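PDB 2VBQ: aminoglycoside 6'-n-acetyltransferase from Salmonella choleraesuis, which transfers an acetyl group from acetyl-CoA to the 6'-amino group of aminoglycosides, conferring antibiotic resistance, and works as a homodimer. Local coordinates for residues Ala80-Asp85 with Lys127-Met132; Pro94-Glu99 with Ala118-Trp123. All coordinates share one frame; numbering follows the deposited sequence.

Interaction 1: Ala80-Asp85 with Lys127-Met132; sequences ASIRHD and KGCREM
Ile82 reaches Cys129 with both ends of its branched side chain. Its CD1 lies 3.6 Å from Cys129 SG, and its CG2 lies 3.8 Å from the same sulfur. CG1 stands anti to the carbonyl carbon (chi1 -53°), which leaves CG2 anti to the backbone N, and CD1 and CG2 meet the thiol together. Cys129 points its short side chain toward Ile82, with SG lying beside its own backbone N. A second apolar touch is looser: Ile82 CD1 comes within 4.1 Å of Lys127 CB. The lysine crosses the isoleucine at about a right angle and bends at chi2 and again at chi4.

Ile82 of strand 73-83 thus meets the loop that leads into strand 131-136. In the GNAT sheet, strand 95-103 lies between these two strands. Its Val96 touches both Ile82 and Cys129, and Trp123 of helix 112-126 also packs on Ile82.

Backbone bonds shape the turn that presents Cys129. Helix 112-126 ends in a Schellman motif, with Gly128 at positive phi (73°). Cys129 N bonds to Gly124 O, and Gly128 N to Thr125 O.

Farther along the same segments, polar links reach the second subunit: Glu131 forms a salt bridge with Arg162 of that subunit, and Asp85 accepts hydrogen bonds from the backbone N atoms of its His84 and Asp85.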
ATOM      1  N   ALA A  80       4.871   8.927  -8.974  1.00 10.00           N
ATOM      2  CA  ALA A  80       4.193   7.643  -9.215  1.00 10.54           C
ATOM      3  C   ALA A  80       5.138   6.469  -8.931  1.00 10.13           C
ATOM      4  O   ALA A  80       6.358   6.626  -8.945  1.00 10.77           O
ATOM      5  CB  ALA A  80       3.653   7.581 -10.628  1.00 10.02           C
ATOM      6  N   SER A  81       4.565   5.317  -8.620  1.00 10.45           N
ATOM      7  CA  SER A  81       5.333   4.099  -8.476  1.00 10.60           C
ATOM      8  C   SER A  81       4.623   2.952  -9.177  1.00 10.71           C
ATOM      9  O   SER A  81       3.425   3.032  -9.470  1.00 10.15           O
ATOM     10  CB  SER A  81       5.463   3.741  -6.990  1.00 10.34           C
ATOM     11  OG  SER A  81       4.172   3.445  -6.449  1.00 11.55           O
ATOM     12  N   ILE A  82       5.375   1.875  -9.408  1.00 10.76           N
ATOM     13  CA  ILE A  82       4.803   0.579  -9.755  1.00 10.30           C
ATOM     14  C   ILE A  82       4.956  -0.292  -8.509  1.00 10.64           C
ATOM     15  O   ILE A  82       6.085  -0.641  -8.095  1.00 11.38           O
ATOM     16  CB  ILE A  82       5.555  -0.096 -10.906  1.00 10.30           C
ATOM     17  CG1 ILE A  82       5.667   0.845 -12.124  1.00 10.24           C
ATOM     18  CG2 ILE A  82       4.876  -1.484 -11.228  1.00 11.14           C
ATOM     19  CD1 ILE A  82       4.354   1.269 -12.739  1.00 11.81           C
ATOM     20  N   ARG A  83       3.826  -0.635  -7.918  1.00 10.18           N
ATOM     21  CA  ARG A  83       3.822  -1.332  -6.652  1.00 11.75           C
ATOM     22  C   ARG A  83       3.557  -2.818  -6.879  1.00 11.73           C
ATOM     23  O   ARG A  83       2.596  -3.174  -7.547  1.00 11.46           O
ATOM     24  CB  ARG A  83       2.749  -0.764  -5.704  1.00 12.09           C
ATOM     25  CG  ARG A  83       3.093   0.595  -5.090  1.00 12.61           C
ATOM     26  CD  ARG A  83       2.168   0.801  -3.900  1.00 12.32           C
ATOM     27  NE  ARG A  83       2.181   2.132  -3.296  1.00 12.55           N
ATOM     28  CZ  ARG A  83       1.346   2.504  -2.316  1.00 12.21           C
ATOM     29  NH1 ARG A  83       0.453   1.641  -1.835  1.00 10.63           N
ATOM     30  NH2 ARG A  83       1.398   3.728  -1.811  1.00  9.78           N
ATOM     31  N   HIS A  84       4.437  -3.659  -6.335  1.00 11.84           N
ATOM     32  CA  HIS A  84       4.190  -5.115  -6.239  1.00 12.19           C
ATOM     33  C   HIS A  84       3.543  -5.533  -4.903  1.00 12.31           C
ATOM     34  O   HIS A  84       2.983  -6.627  -4.815  1.00 12.10           O
ATOM     35  CB  HIS A  84       5.473  -5.913  -6.453  1.00 11.01           C
ATOM     36  CG  HIS A  84       5.937  -5.956  -7.879  1.00 12.23           C
ATOM     37  ND1 HIS A  84       5.479  -6.891  -8.792  1.00 10.79           N
ATOM     38  CD2 HIS A  84       6.842  -5.195  -8.543  1.00 12.11           C
ATOM     39  CE1 HIS A  84       6.073  -6.693  -9.956  1.00 11.56           C
ATOM     40  NE2 HIS A  84       6.901  -5.665  -9.835  1.00 11.25           N
ATOM     41  N   ASP A  85       3.641  -4.691  -3.868  1.00 12.66           N
ATOM     42  CA  ASP A  85       2.974  -4.991  -2.586  1.00 12.75           C
ATOM     43  C   ASP A  85       1.457  -5.031  -2.858  1.00 12.96           C
ATOM     44  O   ASP A  85       0.974  -4.407  -3.817  1.00 12.22           O
ATOM     45  CB  ASP A  85       3.204  -3.906  -1.529  1.00 12.29           C
ATOM     46  CG  ASP A  85       4.660  -3.753  -1.091  1.00 12.23           C
ATOM     47  OD1 ASP A  85       5.532  -4.592  -1.383  1.00 12.82           O
ATOM     48  OD2 ASP A  85       4.934  -2.739  -0.422  1.00 13.79           O
ATOM     49  N   LYS A 127       4.098  -0.137 -18.657  1.00 20.63           N
ATOM     50  CA  LYS A 127       4.736  -1.081 -17.733  1.00 21.40           C
ATOM     51  C   LYS A 127       3.895  -2.330 -17.416  1.00 20.58           C
ATOM     52  O   LYS A 127       4.232  -3.110 -16.526  1.00 21.64           O
ATOM     53  CB  LYS A 127       5.080  -0.340 -16.437  1.00 20.73           C
ATOM     54  CG  LYS A 127       6.542   0.006 -16.305  1.00 25.02           C
ATOM     55  CD  LYS A 127       7.028   1.041 -17.255  1.00 30.10           C
ATOM     56  CE  LYS A 127       8.396   1.558 -16.796  1.00 31.14           C
ATOM     57  NZ  LYS A 127       9.286   0.470 -16.332  1.00 32.40           N
ATOM     58  N   GLY A 128       2.791  -2.510 -18.132  1.00 20.69           N
ATOM     59  CA  GLY A 128       1.915  -3.652 -17.923  1.00 19.78           C
ATOM     60  C   GLY A 128       1.058  -3.639 -16.670  1.00 19.79           C
ATOM     61  O   GLY A 128       0.648  -4.709 -16.188  1.00 19.27           O
ATOM     62  N   CYS A 129       0.765  -2.459 -16.118  1.00 18.37           N
ATOM     63  CA  CYS A 129      -0.187  -2.421 -15.003  1.00 18.80           C
ATOM     64  C   CYS A 129      -1.649  -2.417 -15.484  1.00 19.47           C
ATOM     65  O   CYS A 129      -1.999  -1.689 -16.411  1.00 19.44           O
ATOM     66  CB  CYS A 129       0.063  -1.217 -14.064  1.00 18.39           C
ATOM     67  SG  CYS A 129       1.729  -1.197 -13.323  1.00 17.94           S
ATOM     68  N   ARG A 130      -2.494  -3.219 -14.837  1.00 20.00           N
ATOM     69  CA  ARG A 130      -3.926  -3.277 -15.199  1.00 21.37           C
ATOM     70  C   ARG A 130      -4.764  -2.269 -14.428  1.00 19.75           C
ATOM     71  O   ARG A 130      -5.849  -1.900 -14.865  1.00 19.58           O
ATOM     72  CB  ARG A 130      -4.489  -4.697 -15.025  1.00 21.20           C
ATOM     73  CG  ARG A 130      -3.711  -5.759 -15.801  1.00 25.25           C
ATOM     74  CD  ARG A 130      -4.505  -7.077 -16.045  1.00 26.25           C
ATOM     75  NE  ARG A 130      -4.464  -8.026 -14.925  1.00 36.14           N
ATOM     76  CZ  ARG A 130      -3.378  -8.688 -14.517  1.00 40.19           C
ATOM     77  NH1 ARG A 130      -2.197  -8.498 -15.108  1.00 42.84           N
ATOM     78  NH2 ARG A 130      -3.467  -9.540 -13.497  1.00 42.67           N
ATOM     79  N   GLU A 131      -4.246  -1.813 -13.288  1.00 18.43           N
ATOM     80  CA  GLU A 131      -4.989  -0.934 -12.400  1.00 17.79           C
ATOM     81  C   GLU A 131      -4.091   0.222 -11.973  1.00 16.68           C
ATOM     82  O   GLU A 131      -2.872   0.050 -11.807  1.00 16.39           O
ATOM     83  CB  GLU A 131      -5.457  -1.688 -11.149  1.00 17.58           C
ATOM     84  CG  GLU A 131      -6.559  -2.726 -11.373  1.00 18.89           C
ATOM     85  CD  GLU A 131      -6.709  -3.693 -10.193  1.00 18.25           C
ATOM     86  OE1 GLU A 131      -5.705  -4.306  -9.771  1.00 21.68           O
ATOM     87  OE2 GLU A 131      -7.824  -3.840  -9.672  1.00 21.69           O
ATOM     88  N   MET A 132      -4.712   1.383 -11.807  1.00 14.93           N
ATOM     89  CA  MET A 132      -4.093   2.536 -11.180  1.00 13.86           C
ATOM     90  C   MET A 132      -4.812   2.799  -9.872  1.00 13.57           C
ATOM     91  O   MET A 132      -6.048   2.711  -9.799  1.00 13.54           O
ATOM     92  CB  MET A 132      -4.156   3.762 -12.107  1.00 14.23           C
ATOM     93  CG  MET A 132      -3.682   5.099 -11.475  1.00 12.98           C
ATOM     94  SD  MET A 132      -3.319   6.369 -12.708  1.00 14.27           S
ATOM     95  CE  MET A 132      -4.949   6.525 -13.450  1.00 14.98           C
TER

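Interaction 2: Pro94-Glu99 with Ala118-Trp123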
ATOM      1  N   PRO A  94       1.405  -6.082 -10.922  1.00 15.81           N
ATOM      2  CA  PRO A  94       1.635  -4.891 -10.122  1.00 14.98           C
ATOM      3  C   PRO A  94       0.590  -3.795 -10.420  1.00 14.55           C
ATOM      4  O   PRO A  94      -0.225  -3.939 -11.350  1.00 14.37           O
ATOM      5  CB  PRO A  94       3.039  -4.434 -10.572  1.00 14.49           C
ATOM      6  CG  PRO A  94       3.064  -4.787 -12.019  1.00 15.08           C
ATOM      7  CD  PRO A  94       2.260  -6.093 -12.132  1.00 16.12           C
ATOM      8  N   VAL A  95       0.637  -2.726  -9.626  1.00 13.32           N
ATOM      9  CA  VAL A  95      -0.315  -1.614  -9.722  1.00 12.55           C
ATOM     10  C   VAL A  95       0.479  -0.305  -9.870  1.00 12.25           C
ATOM     11  O   VAL A  95       1.514  -0.126  -9.195  1.00 11.55           O
ATOM     12  CB  VAL A  95      -1.252  -1.564  -8.462  1.00 12.33           C
ATOM     13  CG1 VAL A  95      -2.137  -0.308  -8.457  1.00 11.57           C
ATOM     14  CG2 VAL A  95      -2.116  -2.813  -8.386  1.00 12.06           C
ATOM     15  N   VAL A  96       0.021   0.570 -10.773  1.00 10.97           N
ATOM     16  CA  VAL A  96       0.562   1.948 -10.866  1.00 10.94           C
ATOM     17  C   VAL A  96      -0.084   2.859  -9.821  1.00 11.29           C
ATOM     18  O   VAL A  96      -1.322   2.989  -9.747  1.00 11.47           O
ATOM     19  CB  VAL A  96       0.544   2.568 -12.338  1.00 10.89           C
ATOM     20  CG1 VAL A  96      -0.868   2.758 -12.887  1.00  9.42           C
ATOM     21  CG2 VAL A  96       1.371   3.877 -12.379  1.00  8.56           C
ATOM     22  N   PHE A  97       0.753   3.425  -8.951  1.00 10.20           N
ATOM     23  CA  PHE A  97       0.234   4.101  -7.782  1.00 10.72           C
ATOM     24  C   PHE A  97       0.580   5.590  -7.789  1.00 10.62           C
ATOM     25  O   PHE A  97       1.739   5.966  -8.019  1.00 10.44           O
ATOM     26  CB  PHE A  97       0.708   3.450  -6.446  1.00 10.86           C
ATOM     27  CG  PHE A  97      -0.192   3.806  -5.283  1.00 10.37           C
ATOM     28  CD1 PHE A  97      -0.037   5.017  -4.595  1.00 10.49           C
ATOM     29  CD2 PHE A  97      -1.256   2.972  -4.939  1.00 10.38           C
ATOM     30  CE1 PHE A  97      -0.907   5.372  -3.555  1.00  9.64           C
ATOM     31  CE2 PHE A  97      -2.123   3.327  -3.903  1.00 11.45           C
ATOM     32  CZ  PHE A  97      -1.932   4.524  -3.210  1.00  9.51           C
ATOM     33  N   LEU A  98      -0.441   6.425  -7.585  1.00 10.34           N
ATOM     34  CA  LEU A  98      -0.250   7.881  -7.476  1.00  9.04           C
ATOM     35  C   LEU A  98       0.267   8.209  -6.060  1.00  9.23           C
ATOM     36  O   LEU A  98      -0.507   8.246  -5.101  1.00  9.23           O
ATOM     37  CB  LEU A  98      -1.557   8.633  -7.819  1.00  8.88           C
ATOM     38  CG  LEU A  98      -1.494  10.179  -7.925  1.00  9.71           C
ATOM     39  CD1 LEU A  98      -0.609  10.615  -9.112  1.00 10.37           C
ATOM     40  CD2 LEU A  98      -2.870  10.808  -8.044  1.00  9.51           C
ATOM     41  N   GLU A  99       1.580   8.443  -5.942  1.00  8.96           N
ATOM     42  CA  GLU A  99       2.231   8.615  -4.643  1.00 10.12           C
ATOM     43  C   GLU A  99       2.123  10.052  -4.112  1.00 10.01           C
ATOM     44  O   GLU A  99       2.148  10.279  -2.903  1.00  9.71           O
ATOM     45  CB  GLU A  99       3.711   8.162  -4.693  1.00 10.01           C
ATOM     46  CG  GLU A  99       3.943   6.659  -5.055  1.00 11.47           C
ATOM     47  CD  GLU A  99       3.542   5.657  -3.943  1.00 12.24           C
ATOM     48  OE1 GLU A  99       2.998   6.062  -2.891  1.00 11.72           O
ATOM     49  OE2 GLU A  99       3.755   4.441  -4.139  1.00 12.22           O
ATOM     50  N   ALA A 118      -2.994  11.457 -16.393  1.00 12.20           N
ATOM     51  CA  ALA A 118      -2.939  10.807 -17.707  1.00 11.73           C
ATOM     52  C   ALA A 118      -1.533  10.292 -18.045  1.00 12.56           C
ATOM     53  O   ALA A 118      -1.387   9.184 -18.599  1.00 12.18           O
ATOM     54  CB  ALA A 118      -3.451  11.739 -18.780  1.00 11.68           C
ATOM     55  N   ALA A 119      -0.507  11.083 -17.704  1.00 12.15           N
ATOM     56  CA  ALA A 119       0.891  10.687 -17.877  1.00 12.60           C
ATOM     57  C   ALA A 119       1.274   9.509 -16.964  1.00 12.29           C
ATOM     58  O   ALA A 119       1.965   8.581 -17.417  1.00 13.06           O
ATOM     59  CB  ALA A 119       1.837  11.885 -17.632  1.00 11.48           C
ATOM     60  N   VAL A 120       0.872   9.565 -15.687  1.00 12.42           N
ATOM     61  CA  VAL A 120       1.081   8.431 -14.747  1.00 11.91           C
ATOM     62  C   VAL A 120       0.435   7.147 -15.299  1.00 12.45           C
ATOM     63  O   VAL A 120       1.063   6.082 -15.299  1.00 11.62           O
ATOM     64  CB  VAL A 120       0.488   8.722 -13.321  1.00 12.57           C
ATOM     65  CG1 VAL A 120       0.419   7.421 -12.460  1.00  9.84           C
ATOM     66  CG2 VAL A 120       1.265   9.831 -12.603  1.00  9.98           C
ATOM     67  N   GLN A 121      -0.832   7.253 -15.709  1.00 13.22           N
ATOM     68  CA  GLN A 121      -1.564   6.136 -16.345  1.00 15.43           C
ATOM     69  C   GLN A 121      -0.854   5.541 -17.558  1.00 15.35           C
ATOM     70  O   GLN A 121      -0.725   4.305 -17.668  1.00 15.61           O
ATOM     71  CB  GLN A 121      -3.000   6.545 -16.722  1.00 15.52           C
ATOM     72  CG  GLN A 121      -3.866   5.343 -17.160  1.00 17.78           C
ATOM     73  CD  GLN A 121      -5.291   5.726 -17.499  1.00 19.45           C
ATOM     74  OE1 GLN A 121      -5.900   6.566 -16.838  1.00 23.49           O
ATOM     75  NE2 GLN A 121      -5.830   5.109 -18.541  1.00 25.29           N
ATOM     76  N   ARG A 122      -0.405   6.416 -18.458  1.00 15.35           N
ATOM     77  CA  ARG A 122       0.358   6.052 -19.665  1.00 16.60           C
ATOM     78  C   ARG A 122       1.631   5.270 -19.274  1.00 15.87           C
ATOM     79  O   ARG A 122       1.895   4.176 -19.778  1.00 14.31           O
ATOM     80  CB  ARG A 122       0.704   7.338 -20.447  1.00 16.47           C
ATOM     81  CG  ARG A 122       1.388   7.183 -21.826  1.00 18.58           C
ATOM     82  CD  ARG A 122       1.742   8.573 -22.432  1.00 20.26           C
ATOM     83  NE  ARG A 122       0.582   9.475 -22.309  1.00 27.79           N
ATOM     84  CZ  ARG A 122       0.568  10.715 -21.801  1.00 26.79           C
ATOM     85  NH1 ARG A 122       1.685  11.315 -21.377  1.00 28.50           N
ATOM     86  NH2 ARG A 122      -0.590  11.366 -21.732  1.00 23.57           N
ATOM     87  N   TRP A 123       2.398   5.828 -18.335  1.00 14.57           N
ATOM     88  CA  TRP A 123       3.574   5.161 -17.799  1.00 13.97           C
ATOM     89  C   TRP A 123       3.240   3.754 -17.218  1.00 13.97           C
ATOM     90  O   TRP A 123       3.902   2.741 -17.548  1.00 13.44           O
ATOM     91  CB  TRP A 123       4.256   6.070 -16.748  1.00 12.97           C
ATOM     92  CG  TRP A 123       5.484   5.482 -16.126  1.00 12.56           C
ATOM     93  CD1 TRP A 123       6.682   5.226 -16.751  1.00 11.53           C
ATOM     94  CD2 TRP A 123       5.649   5.097 -14.760  1.00 12.00           C
ATOM     95  NE1 TRP A 123       7.567   4.696 -15.853  1.00 12.54           N
ATOM     96  CE2 TRP A 123       6.959   4.599 -14.625  1.00 13.82           C
ATOM     97  CE3 TRP A 123       4.810   5.108 -13.637  1.00 13.08           C
ATOM     98  CZ2 TRP A 123       7.455   4.108 -13.408  1.00 12.92           C
ATOM     99  CZ3 TRP A 123       5.302   4.638 -12.425  1.00 11.83           C
ATOM    100  CH2 TRP A 123       6.630   4.148 -12.317  1.00 11.52           C
TER
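Val96 sets its CG2 methyl against Val120 and Trp123 of the helix. CG2 is 3.7 Å from Val120 CG1 and equally close, at 3.7 Å, to Val120 O. On the tryptophan it meets the six-membered ring obliquely, 3.9 Å from CE3. With chi1 at 65°, CG1 sits between the backbone N and the carbonyl carbon, and CG2 is left anti to the N, where it meets the helix. Val120 uses its other branch on Leu98: its CG2 lies 4.0 Å from Leu98 CD1, with the two side chains crossing at about a right angle. The valine thus bridges two residues of the strand.

Strand 95-103 and helix 112-126 are the first two elements of a beta-alpha-beta unit completed by strand 131-136. The axes of strand 95-99 and helix 118-123 come within 8.6 Å and run roughly antiparallel, at 153°. Phe97 points away from the helix, and its ring makes a cation-pi contact with Arg83. Val120 and Trp123 also reach strands 63-70 and 73-83, so the helix packs over three strands of the sheet.

Methyls and an aromatic ring make up the side-chain contacts here, so helix and strand are held by van der Waals and hydrophobic forces.

Both contacts belong to one apolar layer beside the sheet, with centres 6 Å apart. Interaction 2 is nested inside the chain loop that interaction 1 closes. Strands 73-83 and 95-103 join them directly: Arg83 N lies 2.7 Å from Val95 O, a probable hydrogen bond. Ser81 OG lies 2.5 Å from Glu99 OE2, also a probable hydrogen bond, and Arg83 NE forms a salt bridge with the same carboxylate oxygen. Glu99 binds substrate, and its backbone O bonds N52 of the bound bisubstrate inhibitor. The ligand is nearer interaction 2: the Leu98 side chain is about 6 Å from the inhibitor, that of Ile82 about 13 Å. Both contacts also touch the second subunit.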